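PDB 1VLI: spore coat polysaccharide biosynthesis protein spsE from Bacillus subtilis, which probably acts as a sialic acid synthase-like enzyme (N-acylneuraminate-9-phosphate synthase family) in the biosynthesis of spore coat polysaccharide. Local coordinates for residues Pro135-Ile140 against Pro160-Thr165; Arg156-Met161 against Asn185-Ile190. One frame throughout, in Å; residues are numbered along the deposited sequence.

Contact 1: Pro135-Ile140 against Pro160-Thr165; sequences PSAFKI and PMIFST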
ATOM      1  N   PRO A 135       0.331 -10.482  12.098  1.00 54.73           N
ATOM      2  CA  PRO A 135       0.293  -9.038  11.831  1.00 55.20           C
ATOM      3  C   PRO A 135      -0.998  -8.382  12.386  1.00 55.01           C
ATOM      4  O   PRO A 135      -1.986  -9.098  12.591  1.00 58.18           O
ATOM      5  CB  PRO A 135       0.356  -8.967  10.289  1.00 51.77           C
ATOM      6  CG  PRO A 135      -0.219 -10.205   9.836  1.00 52.65           C
ATOM      7  CD  PRO A 135       0.207 -11.270  10.865  1.00 52.81           C
ATOM      8  N   SER A 136      -0.984  -7.072  12.657  1.00 51.55           N
ATOM      9  CA  SER A 136      -2.204  -6.341  13.070  1.00 52.74           C
ATOM     10  C   SER A 136      -3.049  -5.848  11.878  1.00 53.93           C
ATOM     11  O   SER A 136      -4.201  -5.445  12.039  1.00 51.93           O
ATOM     12  CB  SER A 136      -1.852  -5.139  13.958  1.00 53.79           C
ATOM     13  OG  SER A 136      -1.046  -5.519  15.081  1.00 56.97           O
ATOM     14  N   ALA A 137      -2.478  -5.888  10.683  1.00 53.86           N
ATOM     15  CA  ALA A 137      -3.147  -5.382   9.487  1.00 54.86           C
ATOM     16  C   ALA A 137      -2.211  -5.689   8.374  1.00 56.27           C
ATOM     17  O   ALA A 137      -0.998  -5.896   8.611  1.00 57.93           O
ATOM     18  CB  ALA A 137      -3.394  -3.877   9.563  1.00 49.50           C
ATOM     19  N   PHE A 138      -2.793  -5.771   7.180  1.00 55.97           N
ATOM     20  CA  PHE A 138      -2.062  -5.948   5.949  1.00 56.16           C
ATOM     21  C   PHE A 138      -2.208  -4.638   5.189  1.00 55.65           C
ATOM     22  O   PHE A 138      -3.286  -4.073   5.125  1.00 57.76           O
ATOM     23  CB  PHE A 138      -2.653  -7.093   5.139  1.00 55.54           C
ATOM     24  CG  PHE A 138      -2.429  -8.450   5.744  1.00 54.05           C
ATOM     25  CD1 PHE A 138      -1.216  -9.127   5.559  1.00 56.02           C
ATOM     26  CD2 PHE A 138      -3.437  -9.073   6.482  1.00 52.55           C
ATOM     27  CE1 PHE A 138      -1.005 -10.407   6.117  1.00 55.59           C
ATOM     28  CE2 PHE A 138      -3.234 -10.360   7.044  1.00 59.61           C
ATOM     29  CZ  PHE A 138      -2.013 -11.020   6.874  1.00 51.79           C
ATOM     30  N   LYS A 139      -1.087  -4.153   4.673  1.00 55.89           N
ATOM     31  CA  LYS A 139      -1.005  -2.953   3.908  1.00 57.48           C
ATOM     32  C   LYS A 139      -0.771  -3.390   2.450  1.00 56.86           C
ATOM     33  O   LYS A 139      -0.014  -4.293   2.189  1.00 56.39           O
ATOM     34  CB  LYS A 139       0.088  -2.019   4.472  1.00 56.97           C
ATOM     35  CG  LYS A 139       0.354  -0.758   3.596  1.00 68.95           C
ATOM     36  CD  LYS A 139      -0.609   0.392   3.892  1.00 77.50           C
ATOM     37  CE  LYS A 139      -0.475   1.543   2.894  1.00 75.73           C
ATOM     38  NZ  LYS A 139      -1.088   1.233   1.550  1.00 78.47           N
ATOM     39  N   ILE A 140      -1.488  -2.787   1.512  1.00 56.31           N
ATOM     40  CA  ILE A 140      -1.354  -3.110   0.090  1.00 53.52           C
ATOM     41  C   ILE A 140      -0.976  -1.800  -0.616  1.00 51.47           C
ATOM     42  O   ILE A 140      -1.576  -0.785  -0.349  1.00 50.07           O
ATOM     43  CB  ILE A 140      -2.696  -3.629  -0.461  1.00 55.95           C
ATOM     44  CG1 ILE A 140      -3.255  -4.809   0.372  1.00 47.60           C
ATOM     45  CG2 ILE A 140      -2.601  -3.900  -1.983  1.00 52.57           C
ATOM     46  CD1 ILE A 140      -2.555  -6.110   0.187  1.00 56.32           C
ATOM     47  N   PRO A 160      -7.496  -6.633   9.495  1.00 60.17           N
ATOM     48  CA  PRO A 160      -7.687  -5.363   8.834  1.00 59.63           C
ATOM     49  C   PRO A 160      -6.861  -5.227   7.550  1.00 58.95           C
ATOM     50  O   PRO A 160      -5.766  -5.782   7.420  1.00 55.73           O
ATOM     51  CB  PRO A 160      -7.233  -4.366   9.896  1.00 58.99           C
ATOM     52  CG  PRO A 160      -7.598  -5.042  11.158  1.00 58.28           C
ATOM     53  CD  PRO A 160      -7.210  -6.466  10.934  1.00 58.55           C
HETATM   54  N   MSE A 161      -7.400  -4.464   6.606  1.00 58.92           N
HETATM   55  CA  MSE A 161      -6.726  -4.256   5.350  1.00 56.33           C
HETATM   56  C   MSE A 161      -6.691  -2.811   4.993  1.00 55.64           C
HETATM   57  O   MSE A 161      -7.711  -2.116   5.112  1.00 57.48           O
HETATM   58  CB  MSE A 161      -7.409  -5.074   4.326  1.00 53.32           C
HETATM   59  CG  MSE A 161      -6.922  -6.487   4.487  1.00 57.38           C
HETATM   60 SE   MSE A 161      -7.473  -7.693   3.228  1.00 71.19          SE
HETATM   61  CE  MSE A 161      -6.639  -6.989   1.558  1.00 63.15           C
ATOM     62  N   ILE A 162      -5.499  -2.328   4.658  1.00 54.72           N
ATOM     63  CA  ILE A 162      -5.327  -0.924   4.276  1.00 56.24           C
ATOM     64  C   ILE A 162      -4.850  -0.903   2.854  1.00 57.61           C
ATOM     65  O   ILE A 162      -3.792  -1.483   2.569  1.00 59.61           O
ATOM     66  CB  ILE A 162      -4.271  -0.248   5.146  1.00 58.32           C
ATOM     67  CG1 ILE A 162      -4.575  -0.459   6.628  1.00 54.65           C
ATOM     68  CG2 ILE A 162      -4.176   1.246   4.818  1.00 47.61           C
ATOM     69  CD1 ILE A 162      -3.422  -0.068   7.527  1.00 55.18           C
ATOM     70  N   PHE A 163      -5.613  -0.286   1.950  1.00 55.58           N
ATOM     71  CA  PHE A 163      -5.123  -0.237   0.571  1.00 53.02           C
ATOM     72  C   PHE A 163      -4.995   1.175   0.019  1.00 54.16           C
ATOM     73  O   PHE A 163      -5.750   2.065   0.383  1.00 60.18           O
ATOM     74  CB  PHE A 163      -5.822  -1.234  -0.353  1.00 48.30           C
ATOM     75  CG  PHE A 163      -7.229  -0.867  -0.732  1.00 58.98           C
ATOM     76  CD1 PHE A 163      -7.488   0.007  -1.821  1.00 48.63           C
ATOM     77  CD2 PHE A 163      -8.308  -1.437  -0.061  1.00 52.62           C
ATOM     78  CE1 PHE A 163      -8.769   0.285  -2.209  1.00 45.11           C
ATOM     79  CE2 PHE A 163      -9.622  -1.132  -0.440  1.00 58.51           C
ATOM     80  CZ  PHE A 163      -9.854  -0.285  -1.528  1.00 41.97           C
ATOM     81  N   SER A 164      -3.977   1.382  -0.805  1.00 50.71           N
ATOM     82  CA  SER A 164      -3.662   2.687  -1.291  1.00 51.87           C
ATOM     83  C   SER A 164      -4.224   2.867  -2.696  1.00 52.23           C
ATOM     84  O   SER A 164      -4.538   1.896  -3.380  1.00 53.02           O
ATOM     85  CB  SER A 164      -2.161   2.867  -1.245  1.00 51.19           C
ATOM     86  OG  SER A 164      -1.782   3.384   0.027  1.00 66.77           O
ATOM     87  N   THR A 165      -4.362   4.099  -3.136  1.00 55.34           N
ATOM     88  CA  THR A 165      -5.066   4.342  -4.393  1.00 56.73           C
ATOM     89  C   THR A 165      -4.395   5.325  -5.354  1.00 58.24           C
ATOM     90  O   THR A 165      -5.102   6.027  -6.103  1.00 60.27           O
ATOM     91  CB  THR A 165      -6.490   4.846  -4.092  1.00 58.21           C
ATOM     92  OG1 THR A 165      -6.409   6.098  -3.407  1.00 53.08           O
ATOM     93  CG2 THR A 165      -7.229   3.916  -3.104  1.00 55.91           C
TER
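I162, I140 and K139 bury the most surface where residues 135-140 and 160-165 run side by side, and the two short strands 138-140 and 161-164 are parallel by measurement, their axes 4.7 Å apart and 13° from alignment. I162 joins the backbone ladder through both its N and its O: its N donates to F138 O and its O accepts from I140 N, each at 2.9 Å. F138 N bonded to P160 O begins this ladder, and S164 N to I140 O, the longest of the four bonds, ends it.

On one face of the sheet the I162 side chain lies across that of K139 at about a right angle, its CG2 3.8 Å from K139 CD. The lysine chain leaves with CG anti to the backbone N (chi1 173°) and bends at chi2 and again at chi4. The bends bring NZ to the C-terminal ends of both strands, where it donates to S164 OG at 2.7 Å and to I140 O at 2.8 Å. NZ stands above the plane of that carbonyl while S164 N comes from the opposite face, so two donors grip one buried oxygen.

On the other face, I140 CB rests 3.9 Å from F163 CB, and I140 CG1 meets the selenomethionine methyl M161 CE at 4.2 Å; F138, I140 and M161 also pack on helix 148-155. This helix connects the two strands, making a beta-alpha-beta unit of the kind from which a TIM barrel is built, as in the NeuB family, to which this protein belongs, with the S164 side chain close to the bound zinc ion.

Contact 2: Arg156-Met161 against Asn185-Ile190; sequences RLNRPM and NNQIAI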
ATOM      1  N   ARG A 156      -9.125 -13.348   3.321  1.00 58.81           N
ATOM      2  CA  ARG A 156      -9.547 -14.561   4.034  1.00 61.87           C
ATOM      3  C   ARG A 156      -8.821 -14.798   5.362  1.00 61.42           C
ATOM      4  O   ARG A 156      -9.197 -15.680   6.117  1.00 60.59           O
ATOM      5  CB  ARG A 156      -9.385 -15.797   3.151  1.00 60.27           C
ATOM      6  CG  ARG A 156     -10.505 -15.982   2.176  1.00 64.72           C
ATOM      7  CD  ARG A 156     -10.228 -17.056   1.160  1.00 65.91           C
ATOM      8  NE  ARG A 156     -11.181 -16.974   0.068  1.00 84.88           N
ATOM      9  CZ  ARG A 156     -11.246 -17.823  -0.951  1.00 93.78           C
ATOM     10  NH1 ARG A 156     -10.407 -18.852  -1.029  1.00 88.45           N
ATOM     11  NH2 ARG A 156     -12.164 -17.642  -1.901  1.00 97.01           N
ATOM     12  N   LEU A 157      -7.787 -14.012   5.632  1.00 60.98           N
ATOM     13  CA  LEU A 157      -7.029 -14.147   6.856  1.00 62.18           C
ATOM     14  C   LEU A 157      -7.692 -13.385   7.994  1.00 64.17           C
ATOM     15  O   LEU A 157      -7.274 -13.483   9.147  1.00 66.14           O
ATOM     16  CB  LEU A 157      -5.598 -13.660   6.630  1.00 61.03           C
ATOM     17  CG  LEU A 157      -4.859 -14.471   5.574  1.00 61.18           C
ATOM     18  CD1 LEU A 157      -3.538 -13.804   5.177  1.00 58.09           C
ATOM     19  CD2 LEU A 157      -4.666 -15.925   6.085  1.00 48.66           C
ATOM     20  N   ASN A 158      -8.717 -12.617   7.652  1.00 64.56           N
ATOM     21  CA  ASN A 158      -9.539 -11.876   8.609  1.00 64.45           C
ATOM     22  C   ASN A 158      -8.904 -10.787   9.477  1.00 61.99           C
ATOM     23  O   ASN A 158      -9.375 -10.462  10.556  1.00 60.74           O
ATOM     24  CB  ASN A 158     -10.477 -12.786   9.399  1.00 65.24           C
ATOM     25  CG  ASN A 158     -11.938 -12.610   8.952  1.00 81.84           C
ATOM     26  OD1 ASN A 158     -12.474 -13.492   8.266  1.00 91.88           O
ATOM     27  ND2 ASN A 158     -12.570 -11.435   9.283  1.00 70.14           N
ATOM     28  N   ARG A 159      -7.863 -10.179   8.953  1.00 62.37           N
ATOM     29  CA  ARG A 159      -7.279  -9.040   9.591  1.00 61.95           C
ATOM     30  C   ARG A 159      -7.635  -7.772   8.827  1.00 62.43           C
ATOM     31  O   ARG A 159      -8.076  -7.821   7.656  1.00 60.18           O
ATOM     32  CB  ARG A 159      -5.773  -9.246   9.685  1.00 66.08           C
ATOM     33  CG  ARG A 159      -5.392 -10.208  10.808  1.00 71.18           C
ATOM     34  CD  ARG A 159      -5.733  -9.636  12.212  1.00 89.25           C
ATOM     35  NE  ARG A 159      -5.738 -10.653  13.267  1.00102.13           N
ATOM     36  CZ  ARG A 159      -6.774 -11.445  13.556  1.00105.66           C
ATOM     37  NH1 ARG A 159      -7.918 -11.354  12.870  1.00103.88           N
ATOM     38  NH2 ARG A 159      -6.663 -12.339  14.533  1.00102.17           N
ATOM     39  N   PRO A 160      -7.496  -6.633   9.495  1.00 60.17           N
ATOM     40  CA  PRO A 160      -7.687  -5.363   8.834  1.00 59.63           C
ATOM     41  C   PRO A 160      -6.861  -5.227   7.550  1.00 58.95           C
ATOM     42  O   PRO A 160      -5.766  -5.782   7.420  1.00 55.73           O
ATOM     43  CB  PRO A 160      -7.233  -4.366   9.896  1.00 58.99           C
ATOM     44  CG  PRO A 160      -7.598  -5.042  11.158  1.00 58.28           C
ATOM     45  CD  PRO A 160      -7.210  -6.466  10.934  1.00 58.55           C
HETATM   46  N   MSE A 161      -7.400  -4.464   6.606  1.00 58.92           N
HETATM   47  CA  MSE A 161      -6.726  -4.256   5.350  1.00 56.33           C
HETATM   48  C   MSE A 161      -6.691  -2.811   4.993  1.00 55.64           C
HETATM   49  O   MSE A 161      -7.711  -2.116   5.112  1.00 57.48           O
HETATM   50  CB  MSE A 161      -7.409  -5.074   4.326  1.00 53.32           C
HETATM   51  CG  MSE A 161      -6.922  -6.487   4.487  1.00 57.38           C
HETATM   52 SE   MSE A 161      -7.473  -7.693   3.228  1.00 71.19          SE
HETATM   53  CE  MSE A 161      -6.639  -6.989   1.558  1.00 63.15           C
ATOM     54  N   ASN A 185     -14.670 -10.213   4.885  1.00 57.69           N
ATOM     55  CA  ASN A 185     -13.878  -9.265   5.652  1.00 56.66           C
ATOM     56  C   ASN A 185     -14.369  -7.830   5.425  1.00 58.48           C
ATOM     57  O   ASN A 185     -14.300  -7.323   4.315  1.00 60.56           O
ATOM     58  CB  ASN A 185     -12.403  -9.409   5.268  1.00 55.23           C
ATOM     59  CG  ASN A 185     -11.472  -8.689   6.223  1.00 55.47           C
ATOM     60  OD1 ASN A 185     -11.889  -7.791   6.931  1.00 63.06           O
ATOM     61  ND2 ASN A 185     -10.199  -9.088   6.248  1.00 62.41           N
ATOM     62  N   ASN A 186     -14.860  -7.175   6.475  1.00 60.15           N
ATOM     63  CA  ASN A 186     -15.335  -5.806   6.351  1.00 62.42           C
ATOM     64  C   ASN A 186     -14.522  -4.770   7.121  1.00 61.10           C
ATOM     65  O   ASN A 186     -15.014  -3.676   7.343  1.00 62.72           O
ATOM     66  CB  ASN A 186     -16.865  -5.676   6.614  1.00 62.42           C
ATOM     67  CG  ASN A 186     -17.266  -6.074   8.023  1.00 70.10           C
ATOM     68  N   GLN A 187     -13.274  -5.090   7.463  1.00 60.10           N
ATOM     69  CA  GLN A 187     -12.353  -4.163   8.167  1.00 57.97           C
ATOM     70  C   GLN A 187     -11.376  -3.536   7.180  1.00 56.16           C
ATOM     71  O   GLN A 187     -10.201  -3.927   7.113  1.00 52.40           O
ATOM     72  CB  GLN A 187     -11.562  -4.906   9.257  1.00 57.59           C
ATOM     73  CG  GLN A 187     -12.383  -5.951  10.003  1.00 60.01           C
ATOM     74  CD  GLN A 187     -11.520  -7.032  10.635  1.00 63.93           C
ATOM     75  OE1 GLN A 187     -11.045  -6.837  11.743  1.00 60.27           O
ATOM     76  NE2 GLN A 187     -11.323  -8.182   9.933  1.00 50.49           N
ATOM     77  N   ILE A 188     -11.881  -2.580   6.402  1.00 56.58           N
ATOM     78  CA  ILE A 188     -11.160  -2.028   5.244  1.00 54.44           C
ATOM     79  C   ILE A 188     -10.898  -0.547   5.452  1.00 52.50           C
ATOM     80  O   ILE A 188     -11.763   0.158   5.953  1.00 49.99           O
ATOM     81  CB  ILE A 188     -12.000  -2.230   3.992  1.00 56.56           C
ATOM     82  CG1 ILE A 188     -12.265  -3.707   3.776  1.00 51.43           C
ATOM     83  CG2 ILE A 188     -11.343  -1.608   2.762  1.00 54.25           C
ATOM     84  CD1 ILE A 188     -13.354  -3.971   2.739  1.00 48.56           C
ATOM     85  N   ALA A 189      -9.685  -0.097   5.110  1.00 53.44           N
ATOM     86  CA  ALA A 189      -9.314   1.331   5.110  1.00 53.05           C
ATOM     87  C   ALA A 189      -8.736   1.625   3.729  1.00 54.79           C
ATOM     88  O   ALA A 189      -7.966   0.813   3.193  1.00 54.97           O
ATOM     89  CB  ALA A 189      -8.300   1.665   6.190  1.00 46.77           C
ATOM     90  N   ILE A 190      -9.094   2.778   3.175  1.00 53.10           N
ATOM     91  CA  ILE A 190      -8.723   3.138   1.794  1.00 52.99           C
ATOM     92  C   ILE A 190      -7.898   4.411   1.896  1.00 52.64           C
ATOM     93  O   ILE A 190      -8.389   5.392   2.419  1.00 50.77           O
ATOM     94  CB  ILE A 190     -10.008   3.410   0.963  1.00 54.36           C
ATOM     95  CG1 ILE A 190     -10.939   2.183   0.992  1.00 56.69           C
ATOM     96  CG2 ILE A 190      -9.660   3.811  -0.482  1.00 49.47           C
ATOM     97  CD1 ILE A 190     -12.170   2.295   0.122  1.00 52.37           C
TER
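Two side-chain amides, those of N185 and Q187, grip the turn before strand 161-164, binding the consecutive carbonyls of N158 and R159 in this beta/alpha-barrel of the TIM type. N185 reaches the turn with CG anti to its backbone N (chi1 -167°), and its ND2 donates to R159 O at 2.8 Å, the acceptor lying close to the amide plane. The same nitrogen also binds A155 O at the end of helix 148-155.

The other branch, N185 OD1, receives Q187 N at 3.1 Å, which defines an Asx turn, and Q187 NE2 from the opposite face of its carbonyl plane. Q187 NE2 continues to N158 O, also at 3.1 Å, standing 75° above the carbonyl plane; R159 NH1 approaches that oxygen from its other face. N158, at positive phi (62°), is the first residue to leave the helical conformation.

An alanine at N185 would probably leave Q187 N and NE2 without their shared acceptor, and R159 O without its amide donor, setting the Q187 amide freer to turn. Beyond the turn, pairing becomes that of parallel strands: M161 N donates to Q187 O at 2.9 Å, and A189 N to M161 O at 2.8 Å. Beside this ladder the Q187 side chain crosses that of P160 obliquely, with OE1 3.9 Å from both CG and CD of the proline.

In the fold
Contacts 1 and 2 have centres about 7 Å apart and share P160 and M161, so strand 161-164 is the common member of both. Along the chain the order is strand 138-140, helix 148-155, strand 161-164, helix 170-181 and strand 188-193: two successive beta-alpha-beta units, whose strands are neighbours in one parallel sheet. The pairing carries on between the contacts in a probable hydrogen bond from F163 N to A189 O at 2.9 Å, and F138 CZ packs on L157 CD1 at 3.6 Å. Contact 2 lies at the N-terminal end of strand 161-164, and contact 1 follows that strand to its C-terminal end, near the zinc, the end at which TIM barrels carry their active sites.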